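Local coordinates for protein-glutaminase (PDB 3A56), which probably deamidates glutamine side chains in proteins, converting them to glutamate, at residues L45-Y50 with W194-A199. Numbering follows the deposited sequence.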
ATOM      1  N   LEU A  45       2.358   3.337   5.037  1.00 14.55           N
ATOM      2  CA  LEU A  45       2.560   1.961   4.568  1.00 18.14           C
ATOM      3  C   LEU A  45       1.302   1.089   4.577  1.00 12.14           C
ATOM      4  O   LEU A  45       0.883   0.590   3.535  1.00 16.14           O
ATOM      5  CB  LEU A  45       3.716   1.272   5.309  1.00 18.31           C
ATOM      6  CG  LEU A  45       4.285   0.026   4.637  1.00 25.55           C
ATOM      7  CD1 LEU A  45       4.745   0.315   3.198  1.00 21.19           C
ATOM      8  CD2 LEU A  45       5.438  -0.507   5.476  1.00 24.92           C
ATOM      9  N   THR A  46       0.697   0.907   5.746  1.00 14.27           N
ATOM     10  CA  THR A  46      -0.562   0.189   5.786  1.00 15.07           C
ATOM     11  C   THR A  46      -1.653   0.980   5.063  1.00 14.95           C
ATOM     12  O   THR A  46      -1.718   2.206   5.169  1.00 16.08           O
ATOM     13  CB  THR A  46      -1.008  -0.141   7.219  1.00 17.36           C
ATOM     14  OG1 THR A  46      -2.288  -0.774   7.162  1.00 14.30           O
ATOM     15  CG2 THR A  46      -1.121   1.115   8.060  1.00 17.23           C
ATOM     16  N   ALA A  47      -2.481   0.279   4.297  1.00 12.94           N
ATOM     17  CA  ALA A  47      -3.602   0.925   3.604  1.00 14.22           C
ATOM     18  C   ALA A  47      -4.862   0.964   4.467  1.00 14.29           C
ATOM     19  O   ALA A  47      -5.898   1.452   4.031  1.00 20.81           O
ATOM     20  CB  ALA A  47      -3.887   0.206   2.277  1.00 15.34           C
ATOM     21  N   GLN A  48      -4.785   0.443   5.686  1.00 16.45           N
ATOM     22  CA  GLN A  48      -5.984   0.359   6.516  1.00 16.00           C
ATOM     23  C   GLN A  48      -6.281   1.648   7.247  1.00 21.87           C
ATOM     24  O   GLN A  48      -5.369   2.373   7.649  1.00 18.42           O
ATOM     25  CB  GLN A  48      -5.818  -0.749   7.540  1.00 14.16           C
ATOM     26  CG  GLN A  48      -5.451  -2.049   6.889  1.00 19.06           C
ATOM     27  CD  GLN A  48      -5.093  -3.093   7.921  1.00 38.11           C
ATOM     28  OE1 GLN A  48      -5.892  -3.959   8.212  1.00 32.39           O
ATOM     29  NE2 GLN A  48      -3.905  -2.981   8.510  1.00 34.52           N
ATOM     30  N   PHE A  49      -7.571   1.914   7.435  1.00 17.11           N
ATOM     31  CA  PHE A  49      -8.013   2.991   8.302  1.00 14.15           C
ATOM     32  C   PHE A  49      -8.146   2.506   9.721  1.00 16.12           C
ATOM     33  O   PHE A  49      -8.538   1.356   9.969  1.00 18.91           O
ATOM     34  CB  PHE A  49      -9.374   3.517   7.862  1.00 18.41           C
ATOM     35  CG  PHE A  49      -9.323   4.435   6.683  1.00 15.77           C
ATOM     36  CD1 PHE A  49      -9.892   4.058   5.471  1.00 21.91           C
ATOM     37  CD2 PHE A  49      -8.732   5.683   6.786  1.00 14.63           C
ATOM     38  CE1 PHE A  49      -9.865   4.911   4.381  1.00 18.95           C
ATOM     39  CE2 PHE A  49      -8.706   6.541   5.688  1.00 15.82           C
ATOM     40  CZ  PHE A  49      -9.278   6.142   4.485  1.00 15.16           C
ATOM     41  N   TYR A  50      -7.833   3.403  10.649  1.00 15.66           N
ATOM     42  CA  TYR A  50      -8.075   3.163  12.062  1.00 15.27           C
ATOM     43  C   TYR A  50      -8.990   4.263  12.543  1.00 21.67           C
ATOM     44  O   TYR A  50      -9.086   5.312  11.928  1.00 23.84           O
ATOM     45  CB  TYR A  50      -6.754   3.165  12.810  1.00 17.45           C
ATOM     46  CG  TYR A  50      -5.897   2.002  12.382  1.00 22.33           C
ATOM     47  CD1 TYR A  50      -5.165   2.057  11.196  1.00 21.08           C
ATOM     48  CD2 TYR A  50      -5.850   0.840  13.133  1.00 36.56           C
ATOM     49  CE1 TYR A  50      -4.395   0.989  10.794  1.00 36.54           C
ATOM     50  CE2 TYR A  50      -5.085  -0.232  12.739  1.00 34.77           C
ATOM     51  CZ  TYR A  50      -4.360  -0.154  11.568  1.00 44.03           C
ATOM     52  OH  TYR A  50      -3.597  -1.226  11.174  1.00 45.11           O
ATOM     53  N   TRP A 194      -9.715   1.173   1.995  1.00 14.29           N
ATOM     54  CA  TRP A 194      -8.310   1.536   2.010  1.00 13.60           C
ATOM     55  C   TRP A 194      -8.158   3.043   2.070  1.00 15.91           C
ATOM     56  O   TRP A 194      -8.975   3.783   1.511  1.00 13.51           O
ATOM     57  CB  TRP A 194      -7.640   1.131   0.700  1.00 12.77           C
ATOM     58  CG  TRP A 194      -7.554  -0.325   0.367  1.00 13.45           C
ATOM     59  CD1 TRP A 194      -7.295  -1.377   1.219  1.00 12.60           C
ATOM     60  CD2 TRP A 194      -7.636  -0.875  -0.950  1.00 13.53           C
ATOM     61  NE1 TRP A 194      -7.235  -2.559   0.486  1.00 15.54           N
ATOM     62  CE2 TRP A 194      -7.449  -2.272  -0.841  1.00 15.60           C
ATOM     63  CE3 TRP A 194      -7.864  -0.315  -2.217  1.00 13.16           C
ATOM     64  CZ2 TRP A 194      -7.475  -3.120  -1.959  1.00 14.11           C
ATOM     65  CZ3 TRP A 194      -7.896  -1.155  -3.329  1.00 14.39           C
ATOM     66  CH2 TRP A 194      -7.713  -2.545  -3.189  1.00 13.88           C
ATOM     67  N   SER A 195      -7.070   3.499   2.673  1.00 12.86           N
ATOM     68  CA  SER A 195      -6.715   4.917   2.612  1.00 11.18           C
ATOM     69  C   SER A 195      -5.873   5.252   1.379  1.00 12.93           C
ATOM     70  O   SER A 195      -5.779   6.418   0.990  1.00 14.81           O
ATOM     71  CB  SER A 195      -5.936   5.323   3.865  1.00 12.44           C
ATOM     72  OG  SER A 195      -4.691   4.638   3.891  1.00 16.27           O
ATOM     73  N   TYR A 196      -5.235   4.239   0.803  1.00 13.59           N
ATOM     74  CA  TYR A 196      -4.498   4.405  -0.447  1.00 12.64           C
ATOM     75  C   TYR A 196      -4.351   3.042  -1.076  1.00 13.38           C
ATOM     76  O   TYR A 196      -4.563   2.007  -0.415  1.00 12.29           O
ATOM     77  CB  TYR A 196      -3.115   5.027  -0.212  1.00 13.93           C
ATOM     78  CG  TYR A 196      -2.014   4.028   0.105  1.00 10.63           C
ATOM     79  CD1 TYR A 196      -1.850   3.536   1.403  1.00 12.58           C
ATOM     80  CD2 TYR A 196      -1.125   3.596  -0.886  1.00 13.63           C
ATOM     81  CE1 TYR A 196      -0.844   2.628   1.704  1.00 13.53           C
ATOM     82  CE2 TYR A 196      -0.113   2.702  -0.593  1.00 15.12           C
ATOM     83  CZ  TYR A 196       0.014   2.219   0.698  1.00 13.05           C
ATOM     84  OH  TYR A 196       1.023   1.328   0.991  1.00 13.40           O
ATOM     85  N   HIS A 197      -4.024   3.036  -2.358  1.00 11.18           N
ATOM     86  CA  HIS A 197      -3.679   1.794  -3.022  1.00 11.95           C
ATOM     87  C   HIS A 197      -2.502   2.082  -3.959  1.00 16.54           C
ATOM     88  O   HIS A 197      -2.275   3.225  -4.356  1.00 15.41           O
ATOM     89  CB  HIS A 197      -4.900   1.257  -3.767  1.00 11.69           C
ATOM     90  CG  HIS A 197      -4.723  -0.127  -4.312  1.00 11.55           C
ATOM     91  ND1 HIS A 197      -4.237  -1.167  -3.550  1.00 14.29           N
ATOM     92  CD2 HIS A 197      -4.988  -0.643  -5.538  1.00 13.83           C
ATOM     93  CE1 HIS A 197      -4.192  -2.263  -4.292  1.00 16.74           C
ATOM     94  NE2 HIS A 197      -4.654  -1.975  -5.494  1.00 13.86           N
ATOM     95  N   VAL A 198      -1.730   1.059  -4.287  1.00 12.96           N
ATOM     96  CA  VAL A 198      -0.627   1.233  -5.239  1.00 11.81           C
ATOM     97  C   VAL A 198      -0.562  -0.001  -6.127  1.00 11.57           C
ATOM     98  O   VAL A 198      -0.944  -1.110  -5.700  1.00 13.38           O
ATOM     99  CB  VAL A 198       0.724   1.453  -4.504  1.00 12.11           C
ATOM    100  CG1 VAL A 198       1.056   0.259  -3.616  1.00 14.42           C
ATOM    101  CG2 VAL A 198       1.873   1.743  -5.506  1.00 12.20           C
ATOM    102  N   ALA A 199      -0.104   0.188  -7.366  1.00 12.28           N
ATOM    103  CA  ALA A 199       0.179  -0.920  -8.288  1.00 11.38           C
ATOM    104  C   ALA A 199       1.261  -0.433  -9.244  1.00 14.22           C
ATOM    105  O   ALA A 199       1.647   0.738  -9.205  1.00 14.93           O
ATOM    106  CB  ALA A 199      -1.065  -1.322  -9.073  1.00 13.59           C
TER
HETATM  107  O   HOH W   1      -3.565   3.838   6.300  1.00 15.69           O
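Ala-47 points its methyl into a notch between Trp-194 and Tyr-196, where CB lies 3.9 Å from Trp-194 CD1 and 3.3 Å from the carbonyl oxygen Tyr-196 O; a small side chain suits so close an approach. Its own carbonyl accepts from the backbone of Ser-195, N to Ala-47 O 2.7 Å, in a nearly straight bond (162° at the hydrogen). Tyr-196 has CG between its backbone N and carbonyl carbon (chi1 87°), which swings the ring alongside residues 45–47. Its edge faces the carbonyls of Leu-45 and Thr-46, and its hydroxyl donates to Leu-45 O at 2.7 Å. A phenylalanine here would keep the ring, but Leu-45 O would probably lose its hydroxyl donor and the loop one of its fastenings. Phe-49 lays a ring face over Ser-195, whose small CH2 fits against it, offset toward the rim (CB to centroid 3.8 Å, CH-pi). A water bridges Ser-195 OG, Thr-46 O and Gln-48 O. Nearby, Cys-156, His-197 and Asp-217 cluster, consistent with a Cys-His-Asp triad like that of transglutaminases; the loop lies against this probable active site and may block it in the pro-enzyme. Residues 45–48 lead into edge strand 49-52 of the N-terminal antiparallel sheet, presumably part of the pro-region, and meet the start of strand 196-205 beside helix 156-169, where Leu-45 and Tyr-196 both touch Tyr-157.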